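Long-range contacts in regulator of polyketide synthase expression (Bifidobacterium adolescentis, PDB 3ONQ), which is of unknown function but probably regulates expression of polyketide synthase genes, binding DNA through a helix-turn-helix domain: residues 115-126 with 156-164; 199-210 with 247-258. All coordinates share one frame; numbering follows the deposited sequence.

Interaction 1. Residues 115-126 with 156-164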
loop_
_atom_site.group_PDB
_atom_site.type_symbol
_atom_site.label_atom_id
_atom_site.label_comp_id
_atom_site.label_asym_id
_atom_site.label_seq_id
_atom_site.Cartn_x
_atom_site.Cartn_y
_atom_site.Cartn_z
HETATM N N MSE B 115 -29.664 -0.943 -18.867
HETATM C CA MSE B 115 -30.285 -2.187 -18.426
HETATM C C MSE B 115 -30.798 -3.094 -19.547
HETATM O O MSE B 115 -30.633 -4.311 -19.473
HETATM C CB MSE B 115 -31.401 -1.909 -17.431
HETATM C CG MSE B 115 -30.890 -1.706 -16.037
HETATM SE SE MSE B 115 -32.306 -1.897 -14.733
HETATM C CE MSE B 115 -33.033 -3.595 -15.348
ATOM N N PRO B 116 -31.422 -2.513 -20.582
ATOM C CA PRO B 116 -31.985 -3.338 -21.656
ATOM C C PRO B 116 -30.922 -4.149 -22.400
ATOM O O PRO B 116 -31.248 -5.183 -22.978
ATOM C CB PRO B 116 -32.616 -2.302 -22.597
ATOM C CG PRO B 116 -32.874 -1.119 -21.743
ATOM C CD PRO B 116 -31.743 -1.087 -20.763
ATOM N N ALA B 117 -29.675 -3.695 -22.381
ATOM C CA ALA B 117 -28.605 -4.426 -23.052
ATOM C C ALA B 117 -28.084 -5.615 -22.240
ATOM O O ALA B 117 -27.140 -6.292 -22.666
ATOM C CB ALA B 117 -27.460 -3.491 -23.397
ATOM N N PHE B 118 -28.678 -5.863 -21.075
ATOM C CA PHE B 118 -28.248 -6.981 -20.227
ATOM C C PHE B 118 -29.397 -7.962 -20.050
ATOM O O PHE B 118 -30.546 -7.559 -19.870
ATOM C CB PHE B 118 -27.767 -6.510 -18.841
ATOM C CG PHE B 118 -26.442 -5.808 -18.858
ATOM C CD1 PHE B 118 -25.258 -6.527 -18.804
ATOM C CD2 PHE B 118 -26.378 -4.417 -18.921
ATOM C CE1 PHE B 118 -24.020 -5.870 -18.831
ATOM C CE2 PHE B 118 -25.159 -3.756 -18.944
ATOM C CZ PHE B 118 -23.977 -4.491 -18.892
ATOM N N SER B 119 -29.083 -9.250 -20.092
ATOM C CA SER B 119 -30.103 -10.278 -19.960
ATOM C C SER B 119 -30.908 -10.131 -18.678
ATOM O O SER B 119 -30.350 -9.951 -17.594
ATOM C CB SER B 119 -29.481 -11.672 -20.022
ATOM O OG SER B 119 -30.414 -12.630 -19.569
ATOM N N GLU B 120 -32.228 -10.215 -18.819
ATOM C CA GLU B 120 -33.144 -10.177 -17.689
ATOM C C GLU B 120 -33.071 -11.469 -16.884
ATOM O O GLU B 120 -33.555 -11.530 -15.753
ATOM C CB GLU B 120 -34.587 -9.970 -18.183
ATOM C CG GLU B 120 -34.843 -8.644 -18.899
ATOM C CD GLU B 120 -35.071 -7.485 -17.937
ATOM O OE1 GLU B 120 -35.707 -7.699 -16.880
ATOM O OE2 GLU B 120 -34.609 -6.361 -18.237
ATOM N N ASP B 121 -32.476 -12.502 -17.470
ATOM C CA ASP B 121 -32.459 -13.834 -16.855
ATOM C C ASP B 121 -31.182 -14.068 -16.062
ATOM O O ASP B 121 -30.974 -15.149 -15.512
ATOM C CB ASP B 121 -32.584 -14.933 -17.918
ATOM C CG ASP B 121 -33.884 -14.852 -18.702
ATOM O OD1 ASP B 121 -34.947 -14.625 -18.085
ATOM O OD2 ASP B 121 -33.837 -15.021 -19.941
ATOM N N GLU B 122 -30.324 -13.054 -16.024
ATOM C CA GLU B 122 -29.048 -13.144 -15.330
ATOM C C GLU B 122 -28.866 -11.946 -14.393
ATOM O O GLU B 122 -29.444 -10.886 -14.603
ATOM C CB GLU B 122 -27.892 -13.199 -16.336
ATOM C CG GLU B 122 -28.050 -14.258 -17.431
ATOM C CD GLU B 122 -28.103 -15.679 -16.879
ATOM O OE1 GLU B 122 -27.613 -15.907 -15.749
ATOM O OE2 GLU B 122 -28.636 -16.569 -17.583
ATOM N N PRO B 123 -28.059 -12.119 -13.345
ATOM C CA PRO B 123 -27.786 -11.036 -12.400
ATOM C C PRO B 123 -27.121 -9.833 -13.059
ATOM O O PRO B 123 -26.438 -9.951 -14.078
ATOM C CB PRO B 123 -26.826 -11.691 -11.404
ATOM C CG PRO B 123 -27.193 -13.139 -11.461
ATOM C CD PRO B 123 -27.457 -13.390 -12.912
ATOM N N LEU B 124 -27.353 -8.674 -12.462
ATOM C CA LEU B 124 -26.803 -7.413 -12.902
ATOM C C LEU B 124 -26.320 -6.730 -11.626
ATOM O O LEU B 124 -27.028 -6.745 -10.615
ATOM C CB LEU B 124 -27.912 -6.590 -13.560
ATOM C CG LEU B 124 -27.642 -5.153 -13.979
ATOM C CD1 LEU B 124 -26.685 -5.122 -15.158
ATOM C CD2 LEU B 124 -28.939 -4.448 -14.334
ATOM N N TYR B 125 -25.120 -6.152 -11.653
ATOM C CA TYR B 125 -24.576 -5.478 -10.470
ATOM C C TYR B 125 -24.101 -4.054 -10.767
ATOM O O TYR B 125 -23.428 -3.816 -11.770
ATOM C CB TYR B 125 -23.424 -6.290 -9.872
ATOM C CG TYR B 125 -22.793 -5.640 -8.656
ATOM C CD1 TYR B 125 -23.300 -5.872 -7.392
ATOM C CD2 TYR B 125 -21.706 -4.766 -8.780
ATOM C CE1 TYR B 125 -22.735 -5.275 -6.267
ATOM C CE2 TYR B 125 -21.126 -4.169 -7.648
ATOM C CZ TYR B 125 -21.654 -4.431 -6.396
ATOM O OH TYR B 125 -21.123 -3.860 -5.261
ATOM N N LEU B 126 -24.452 -3.120 -9.883
ATOM C CA LEU B 126 -24.044 -1.718 -9.992
ATOM C C LEU B 126 -23.148 -1.359 -8.812
ATOM O O LEU B 126 -23.565 -1.497 -7.674
ATOM C CB LEU B 126 -25.283 -0.802 -9.988
ATOM C CG LEU B 126 -25.011 0.716 -9.951
ATOM C CD1 LEU B 126 -24.236 1.163 -11.190
ATOM C CD2 LEU B 126 -26.286 1.559 -9.804
ATOM N N PRO B 156 -32.559 -12.280 -5.927
ATOM C CA PRO B 156 -31.639 -11.144 -6.041
ATOM C C PRO B 156 -32.362 -9.881 -6.510
ATOM O O PRO B 156 -33.246 -9.957 -7.365
ATOM C CB PRO B 156 -30.629 -11.618 -7.095
ATOM C CG PRO B 156 -31.394 -12.603 -7.933
ATOM C CD PRO B 156 -32.381 -13.266 -7.009
ATOM N N SER B 157 -32.006 -8.737 -5.932
ATOM C CA SER B 157 -32.468 -7.460 -6.459
ATOM C C SER B 157 -31.958 -7.295 -7.892
ATOM O O SER B 157 -31.026 -7.982 -8.317
ATOM C CB SER B 157 -31.944 -6.306 -5.598
ATOM O OG SER B 157 -32.218 -6.510 -4.223
ATOM N N ARG B 158 -32.572 -6.386 -8.636
ATOM C CA ARG B 158 -32.057 -6.009 -9.941
ATOM C C ARG B 158 -32.113 -4.491 -10.063
ATOM O O ARG B 158 -33.191 -3.908 -10.049
ATOM C CB ARG B 158 -32.863 -6.669 -11.057
ATOM C CG ARG B 158 -32.374 -6.301 -12.443
ATOM C CD ARG B 158 -33.119 -7.066 -13.522
ATOM N NE ARG B 158 -32.699 -6.648 -14.854
ATOM C CZ ARG B 158 -31.868 -7.336 -15.629
ATOM N NH1 ARG B 158 -31.375 -8.494 -15.217
ATOM N NH2 ARG B 158 -31.542 -6.868 -16.826
ATOM N N PRO B 159 -30.965 -3.843 -10.163
ATOM C CA PRO B 159 -29.675 -4.510 -10.079
ATOM C C PRO B 159 -29.286 -4.830 -8.648
ATOM O O PRO B 159 -29.780 -4.212 -7.721
ATOM C CB PRO B 159 -28.730 -3.448 -10.613
ATOM C CG PRO B 159 -29.333 -2.195 -10.169
ATOM C CD PRO B 159 -30.813 -2.386 -10.207
ATOM N N LEU B 160 -28.392 -5.788 -8.489
ATOM C CA LEU B 160 -27.763 -6.038 -7.222
ATOM C C LEU B 160 -26.892 -4.822 -6.954
ATOM O O LEU B 160 -26.345 -4.240 -7.876
ATOM C CB LEU B 160 -26.894 -7.279 -7.298
ATOM C CG LEU B 160 -27.602 -8.601 -7.544
ATOM C CD1 LEU B 160 -26.616 -9.635 -8.005
ATOM C CD2 LEU B 160 -28.276 -9.037 -6.282
ATOM N N ARG B 161 -26.768 -4.430 -5.697
ATOM C CA ARG B 161 -25.995 -3.248 -5.360
ATOM C C ARG B 161 -25.086 -3.411 -4.161
ATOM O O ARG B 161 -25.332 -4.216 -3.290
ATOM C CB ARG B 161 -26.929 -2.084 -5.031
ATOM C CG ARG B 161 -27.765 -1.555 -6.151
ATOM C CD ARG B 161 -28.429 -0.277 -5.710
ATOM N NE ARG B 161 -29.266 0.309 -6.742
ATOM C CZ ARG B 161 -30.439 -0.179 -7.114
ATOM N NH1 ARG B 161 -31.136 0.423 -8.062
ATOM N NH2 ARG B 161 -30.910 -1.275 -6.542
ATOM N N ALA B 162 -24.022 -2.623 -4.139
ATOM C CA ALA B 162 -23.259 -2.402 -2.934
ATOM C C ALA B 162 -22.765 -3.653 -2.223
ATOM O O ALA B 162 -22.060 -4.473 -2.779
ATOM C CB ALA B 162 -24.029 -1.511 -1.980
ATOM N N ASP B 163 -23.158 -3.748 -0.965
ATOM C CA ASP B 163 -22.719 -4.771 -0.038
ATOM C C ASP B 163 -23.678 -5.949 0.089
ATOM O O ASP B 163 -23.669 -6.643 1.084
ATOM C CB ASP B 163 -22.444 -4.155 1.332
ATOM C CG ASP B 163 -23.677 -3.533 1.963
ATOM O OD1 ASP B 163 -23.706 -3.414 3.194
ATOM O OD2 ASP B 163 -24.605 -3.161 1.240
ATOM N N GLU B 164 -24.515 -6.153 -0.915
ATOM C CA GLU B 164 -25.523 -7.209 -0.891
ATOM C C GLU B 164 -24.966 -8.626 -0.755
ATOM O O GLU B 164 -25.616 -9.485 -0.198
ATOM C CB GLU B 164 -26.409 -7.132 -2.126
ATOM C CG GLU B 164 -27.668 -6.340 -1.936
ATOM C CD GLU B 164 -28.597 -6.436 -3.122
ATOM O OE1 GLU B 164 -28.399 -5.679 -4.078
ATOM O OE2 GLU B 164 -29.522 -7.272 -3.098
HETATM O O HOH W 1 -31.117 -9.249 -12.930
HETATM O O HOH W 2 -29.712 -8.751 -10.691
HETATM O O HOH W 3 -23.647 -0.027 -5.478
#
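Arg158 slots its guanidinium between Glu120 and Leu124, one over each flat face, at the type I turn Ser119-Glu122. Its CG stands anti to the backbone N (chi1 180°) and the chain runs straight on to NE, long enough to carry the charge into a ring of backbone carbonyls. Arg158 NH1 donates to Ser119 O at 3.0 Å, NH2 reaches Phe118 O only weakly, and Glu122 O lies in the guanidinium plane, 3.1 Å from Arg158 NH1. Arginine suits the place because its N-H groups fan out in one plane, toward several carbonyls at once. Glu120 crosses the arginine at about a right angle; Glu120 OE2 sits 3.4 Å from Arg158 NH2 but well out of its plane, a salt bridge of charge alone from a poorly ordered side chain. NE is buried without a polar partner, facing the selenomethionine methyl of Met115.

Beyond the turn the chains run as parallel neighbours, strand 160-161 forming the edge of the mixed sheet and closing the beta-alpha-beta unit of strand 124-131 and helix 132-149. Leu160 is the pivot: its N donates to Leu124 O (2.7 Å) and its O accepts from Leu126 N (3.0 Å), almost head-on. The cis peptide before Pro159 precedes this pairing, and the proline ring lies alongside Leu124, pointing the same way, with Pro159 CB 3.9 Å from Leu124 CD2. On the other face, under helix 132-149, Tyr125 and Leu160 pack CD1 to CB. The tyrosine suits this place because its ring is apolar enough to lie beside the strand while its hydroxyl extends past the strand end: Tyr125 OH donates to Ala162 O at 2.7 Å, in the carbonyl plane and on a lone pair. Arg161 spreads its guanidinium over Pro159 CG and pairs with Glu108 of helix 107-114.

Interaction 2. Residues 199-210 with 247-258; sequences YLTVSTFLKYGS and AYVLTTALAIGR. With SO4 (sulfate ion), chain R.
Leu206 drops as a knob into a hole formed by Ala247, Leu250, Thr251 and Leu254, the tightly packed end of this contact. Its two methyls divide the work: CD2 meets Ala247 CB at 3.6 Å, while CD1 rests 3.9 Å from Leu250 CB and also reaches Leu254 CD1. The small Ala247 leaves room for the branch, and Thr251 lines the hole with OG1 itself, 3.5 Å from Leu206 CD1, its hydrogen going to Ala247 O. The helices cross steeply, at -115°, within the PucR C-terminal helix-turn-helix domain, where helix 244-261 backs helix 198-207; Leu250 continues inward to Val185 of helix 175-190.

Toward Arg258 the packing gives way to polar, water-containing contacts. Extended from CG to NE, its side chain brings NH2 to Ser203 OG (2.7 Å), nearly in the guanidinium plane. A water links Ser203 O and OG, with a weak bond from Arg258 NH1. Arg258 also grips a sulfate, probably from the crystallisation liquor: NH2 donates to O1 at 3.0 Å and NE to O4 at 3.1 Å. Tyr199, its ring plane 77° from the guanidinium, sends OH to sulfate O4 (2.7 Å), and Arg190 also bonds to the sulfate.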
loop_
_atom_site.group_PDB
_atom_site.type_symbol
_atom_site.label_atom_id
_atom_site.label_comp_id
_atom_site.label_asym_id
_atom_site.label_seq_id
_atom_site.Cartn_x
_atom_site.Cartn_y
_atom_site.Cartn_z
ATOM N N TYR B 199 -23.124 -5.338 20.900
ATOM C CA TYR B 199 -22.386 -6.467 20.335
ATOM C C TYR B 199 -22.701 -7.779 21.053
ATOM O O TYR B 199 -22.970 -8.799 20.425
ATOM C CB TYR B 199 -20.877 -6.212 20.392
ATOM C CG TYR B 199 -20.043 -7.357 19.853
ATOM C CD1 TYR B 199 -19.747 -7.447 18.495
ATOM C CD2 TYR B 199 -19.563 -8.354 20.696
ATOM C CE1 TYR B 199 -18.984 -8.490 17.995
ATOM C CE2 TYR B 199 -18.811 -9.416 20.199
ATOM C CZ TYR B 199 -18.519 -9.466 18.850
ATOM O OH TYR B 199 -17.766 -10.497 18.349
ATOM N N LEU B 200 -22.645 -7.752 22.373
ATOM C CA LEU B 200 -22.949 -8.947 23.144
ATOM C C LEU B 200 -24.358 -9.435 22.824
ATOM O O LEU B 200 -24.588 -10.639 22.699
ATOM C CB LEU B 200 -22.812 -8.673 24.635
ATOM C CG LEU B 200 -23.228 -9.808 25.567
ATOM C CD1 LEU B 200 -22.321 -11.018 25.376
ATOM C CD2 LEU B 200 -23.181 -9.312 27.006
ATOM N N THR B 201 -25.291 -8.500 22.660
ATOM C CA THR B 201 -26.700 -8.858 22.452
ATOM C C THR B 201 -26.935 -9.479 21.087
ATOM O O THR B 201 -27.642 -10.478 20.969
ATOM C CB THR B 201 -27.650 -7.654 22.632
ATOM O OG1 THR B 201 -27.436 -7.070 23.917
ATOM C CG2 THR B 201 -29.109 -8.113 22.533
ATOM N N VAL B 202 -26.351 -8.889 20.050
ATOM C CA VAL B 202 -26.442 -9.465 18.711
ATOM C C VAL B 202 -25.780 -10.846 18.693
ATOM O O VAL B 202 -26.325 -11.811 18.170
ATOM C CB VAL B 202 -25.729 -8.549 17.680
ATOM C CG1 VAL B 202 -25.612 -9.244 16.333
ATOM C CG2 VAL B 202 -26.467 -7.220 17.546
ATOM N N SER B 203 -24.586 -10.930 19.263
ATOM C CA SER B 203 -23.855 -12.185 19.275
ATOM C C SER B 203 -24.684 -13.258 19.973
ATOM O O SER B 203 -24.818 -14.384 19.494
ATOM C CB SER B 203 -22.540 -11.998 20.021
ATOM O OG SER B 203 -21.853 -13.228 20.106
ATOM N N THR B 204 -25.239 -12.902 21.126
ATOM C CA THR B 204 -25.989 -13.861 21.916
ATOM C C THR B 204 -27.264 -14.247 21.175
ATOM O O THR B 204 -27.649 -15.400 21.169
ATOM C CB THR B 204 -26.365 -13.281 23.296
ATOM O OG1 THR B 204 -25.178 -12.884 23.994
ATOM C CG2 THR B 204 -27.107 -14.306 24.109
ATOM N N PHE B 205 -27.896 -13.284 20.526
ATOM C CA PHE B 205 -29.133 -13.536 19.812
ATOM C C PHE B 205 -28.922 -14.545 18.693
ATOM O O PHE B 205 -29.696 -15.465 18.545
ATOM C CB PHE B 205 -29.648 -12.218 19.247
ATOM C CG PHE B 205 -30.906 -12.333 18.440
ATOM C CD1 PHE B 205 -32.130 -12.474 19.054
ATOM C CD2 PHE B 205 -30.868 -12.266 17.067
ATOM C CE1 PHE B 205 -33.275 -12.562 18.313
ATOM C CE2 PHE B 205 -32.016 -12.350 16.331
ATOM C CZ PHE B 205 -33.218 -12.500 16.955
ATOM N N LEU B 206 -27.852 -14.374 17.931
ATOM C CA LEU B 206 -27.519 -15.280 16.843
ATOM C C LEU B 206 -27.176 -16.681 17.326
ATOM O O LEU B 206 -27.604 -17.662 16.752
ATOM C CB LEU B 206 -26.380 -14.712 16.003
ATOM C CG LEU B 206 -26.683 -13.439 15.219
ATOM C CD1 LEU B 206 -25.435 -12.879 14.605
ATOM C CD2 LEU B 206 -27.738 -13.647 14.174
ATOM N N LYS B 207 -26.422 -16.745 18.411
ATOM C CA LYS B 207 -25.977 -17.989 19.000
ATOM C C LYS B 207 -27.155 -18.815 19.466
ATOM O O LYS B 207 -27.159 -20.026 19.350
ATOM C CB LYS B 207 -25.050 -17.703 20.172
ATOM C CG LYS B 207 -24.579 -18.924 20.906
ATOM C CD LYS B 207 -23.606 -18.560 22.006
ATOM C CE LYS B 207 -23.255 -19.769 22.849
ATOM N NZ LYS B 207 -22.127 -19.502 23.782
ATOM N N TYR B 208 -28.160 -18.137 19.990
ATOM C CA TYR B 208 -29.294 -18.788 20.614
ATOM C C TYR B 208 -30.481 -18.976 19.702
ATOM O O TYR B 208 -31.600 -19.078 20.157
ATOM C CB TYR B 208 -29.686 -18.107 21.917
ATOM C CG TYR B 208 -28.754 -18.475 23.031
ATOM C CD1 TYR B 208 -27.546 -17.833 23.182
ATOM C CD2 TYR B 208 -29.067 -19.488 23.915
ATOM C CE1 TYR B 208 -26.685 -18.175 24.181
ATOM C CE2 TYR B 208 -28.214 -19.829 24.928
ATOM C CZ TYR B 208 -27.022 -19.175 25.053
ATOM O OH TYR B 208 -26.154 -19.517 26.056
ATOM N N GLY B 209 -30.227 -19.009 18.405
ATOM C CA GLY B 209 -31.284 -19.275 17.457
ATOM C C GLY B 209 -32.162 -18.122 17.050
ATOM O O GLY B 209 -33.274 -18.327 16.591
ATOM N N SER B 210 -31.675 -16.907 17.220
ATOM C CA SER B 210 -32.461 -15.759 16.829
ATOM C C SER B 210 -33.774 -15.767 17.579
ATOM O O SER B 210 -34.818 -15.499 17.021
ATOM C CB SER B 210 -32.710 -15.773 15.327
ATOM O OG SER B 210 -31.575 -15.334 14.626
ATOM N N ALA B 247 -29.072 -11.878 9.297
ATOM C CA ALA B 247 -28.489 -12.636 10.401
ATOM C C ALA B 247 -27.321 -13.488 9.902
ATOM O O ALA B 247 -26.307 -13.637 10.578
ATOM C CB ALA B 247 -29.562 -13.518 11.090
ATOM N N TYR B 248 -27.468 -14.046 8.711
ATOM C CA TYR B 248 -26.371 -14.784 8.100
ATOM C C TYR B 248 -25.179 -13.851 7.823
ATOM O O TYR B 248 -24.035 -14.210 8.094
ATOM C CB TYR B 248 -26.840 -15.480 6.826
ATOM C CG TYR B 248 -25.709 -16.067 6.024
ATOM C CD1 TYR B 248 -25.013 -17.176 6.475
ATOM C CD2 TYR B 248 -25.333 -15.508 4.817
ATOM C CE1 TYR B 248 -23.970 -17.708 5.740
ATOM C CE2 TYR B 248 -24.307 -16.035 4.077
ATOM C CZ TYR B 248 -23.624 -17.126 4.542
ATOM O OH TYR B 248 -22.591 -17.643 3.791
ATOM N N VAL B 249 -25.447 -12.653 7.302
ATOM C CA VAL B 249 -24.390 -11.651 7.116
ATOM C C VAL B 249 -23.709 -11.295 8.450
ATOM O O VAL B 249 -22.487 -11.298 8.560
ATOM C CB VAL B 249 -24.926 -10.365 6.436
ATOM C CG1 VAL B 249 -23.815 -9.310 6.316
ATOM C CG2 VAL B 249 -25.515 -10.683 5.053
ATOM N N LEU B 250 -24.501 -11.021 9.475
ATOM C CA LEU B 250 -23.934 -10.653 10.769
ATOM C C LEU B 250 -23.077 -11.782 11.360
ATOM O O LEU B 250 -21.966 -11.549 11.862
ATOM C CB LEU B 250 -25.046 -10.244 11.731
ATOM C CG LEU B 250 -25.709 -8.892 11.444
ATOM C CD1 LEU B 250 -27.069 -8.799 12.121
ATOM C CD2 LEU B 250 -24.810 -7.744 11.885
ATOM N N THR B 251 -23.587 -13.003 11.274
ATOM C CA THR B 251 -22.873 -14.176 11.771
ATOM C C THR B 251 -21.504 -14.253 11.088
ATOM O O THR B 251 -20.488 -14.506 11.735
ATOM C CB THR B 251 -23.690 -15.467 11.509
ATOM O OG1 THR B 251 -24.966 -15.351 12.145
ATOM C CG2 THR B 251 -22.971 -16.714 12.035
ATOM N N THR B 252 -21.483 -14.000 9.784
ATOM C CA THR B 252 -20.242 -14.054 9.019
ATOM C C THR B 252 -19.284 -12.968 9.491
ATOM O O THR B 252 -18.101 -13.225 9.731
ATOM C CB THR B 252 -20.484 -13.914 7.504
ATOM O OG1 THR B 252 -21.371 -14.947 7.063
ATOM C CG2 THR B 252 -19.167 -14.031 6.737
ATOM N N ALA B 253 -19.804 -11.760 9.657
ATOM C CA ALA B 253 -18.988 -10.662 10.166
ATOM C C ALA B 253 -18.360 -10.979 11.536
ATOM O O ALA B 253 -17.202 -10.636 11.794
ATOM C CB ALA B 253 -19.806 -9.370 10.223
ATOM N N LEU B 254 -19.121 -11.619 12.419
ATOM C CA LEU B 254 -18.602 -11.925 13.746
ATOM C C LEU B 254 -17.449 -12.921 13.655
ATOM O O LEU B 254 -16.460 -12.797 14.387
ATOM C CB LEU B 254 -19.698 -12.450 14.688
ATOM C CG LEU B 254 -20.843 -11.511 15.094
ATOM C CD1 LEU B 254 -21.803 -12.209 16.058
ATOM C CD2 LEU B 254 -20.332 -10.243 15.718
ATOM N N ALA B 255 -17.568 -13.893 12.750
ATOM C CA ALA B 255 -16.504 -14.865 12.549
ATOM C C ALA B 255 -15.243 -14.156 12.072
ATOM O O ALA B 255 -14.159 -14.364 12.630
ATOM C CB ALA B 255 -16.924 -15.966 11.541
ATOM N N ILE B 256 -15.390 -13.328 11.034
ATOM C CA ILE B 256 -14.275 -12.536 10.509
ATOM C C ILE B 256 -13.603 -11.750 11.631
ATOM O O ILE B 256 -12.394 -11.850 11.839
ATOM C CB ILE B 256 -14.744 -11.547 9.412
ATOM C CG1 ILE B 256 -15.265 -12.300 8.194
ATOM C CG2 ILE B 256 -13.594 -10.645 8.973
ATOM C CD1 ILE B 256 -14.216 -13.153 7.569
ATOM N N GLY B 257 -14.400 -10.970 12.362
ATOM C CA GLY B 257 -13.896 -10.177 13.469
ATOM C C GLY B 257 -13.156 -10.979 14.530
ATOM O O GLY B 257 -12.055 -10.603 14.943
ATOM N N ARG B 258 -13.751 -12.083 14.976
ATOM C CA ARG B 258 -13.132 -12.907 16.020
ATOM C C ARG B 258 -11.820 -13.545 15.586
ATOM O O ARG B 258 -10.861 -13.571 16.348
ATOM C CB ARG B 258 -14.094 -13.983 16.507
ATOM C CG ARG B 258 -15.134 -13.432 17.437
ATOM C CD ARG B 258 -16.251 -14.435 17.721
ATOM N NE ARG B 258 -17.168 -13.911 18.736
ATOM C CZ ARG B 258 -18.482 -14.128 18.747
ATOM N NH1 ARG B 258 -19.047 -14.875 17.803
ATOM N NH2 ARG B 258 -19.229 -13.598 19.706
HETATM S S SO4 R . -16.068 -11.857 21.583
HETATM O O1 SO4 R . -17.378 -12.472 21.783
HETATM O O2 SO4 R . -15.891 -10.711 22.480
HETATM O O3 SO4 R . -15.025 -12.848 21.835
HETATM O O4 SO4 R . -15.966 -11.406 20.200
HETATM O O HOH W 4 -22.305 -15.364 18.094
#

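Overall arrangement
After three N-terminal helices the chain lays down strands 55-61, 86-91 and 94-100, then helix 107-114, before entering interaction 1. That contact closes a loop over helix 132-149, returning 156-164 to the edge of the sheet beside 115-126. The chain then leaves the sheet through helices 166-172 and 175-190 and reaches interaction 2, where helices 212-219 and 223-237 lie in the loop closed by 199-210 and 247-258. The two loops follow in series, neither nesting nor crossing, with centres 28 Å apart. Interaction 1 completes the alpha-beta part, interaction 2 the helical C-terminal part; a hydrogen bond from Arg245 to Glu164 O joins their neighbourhoods.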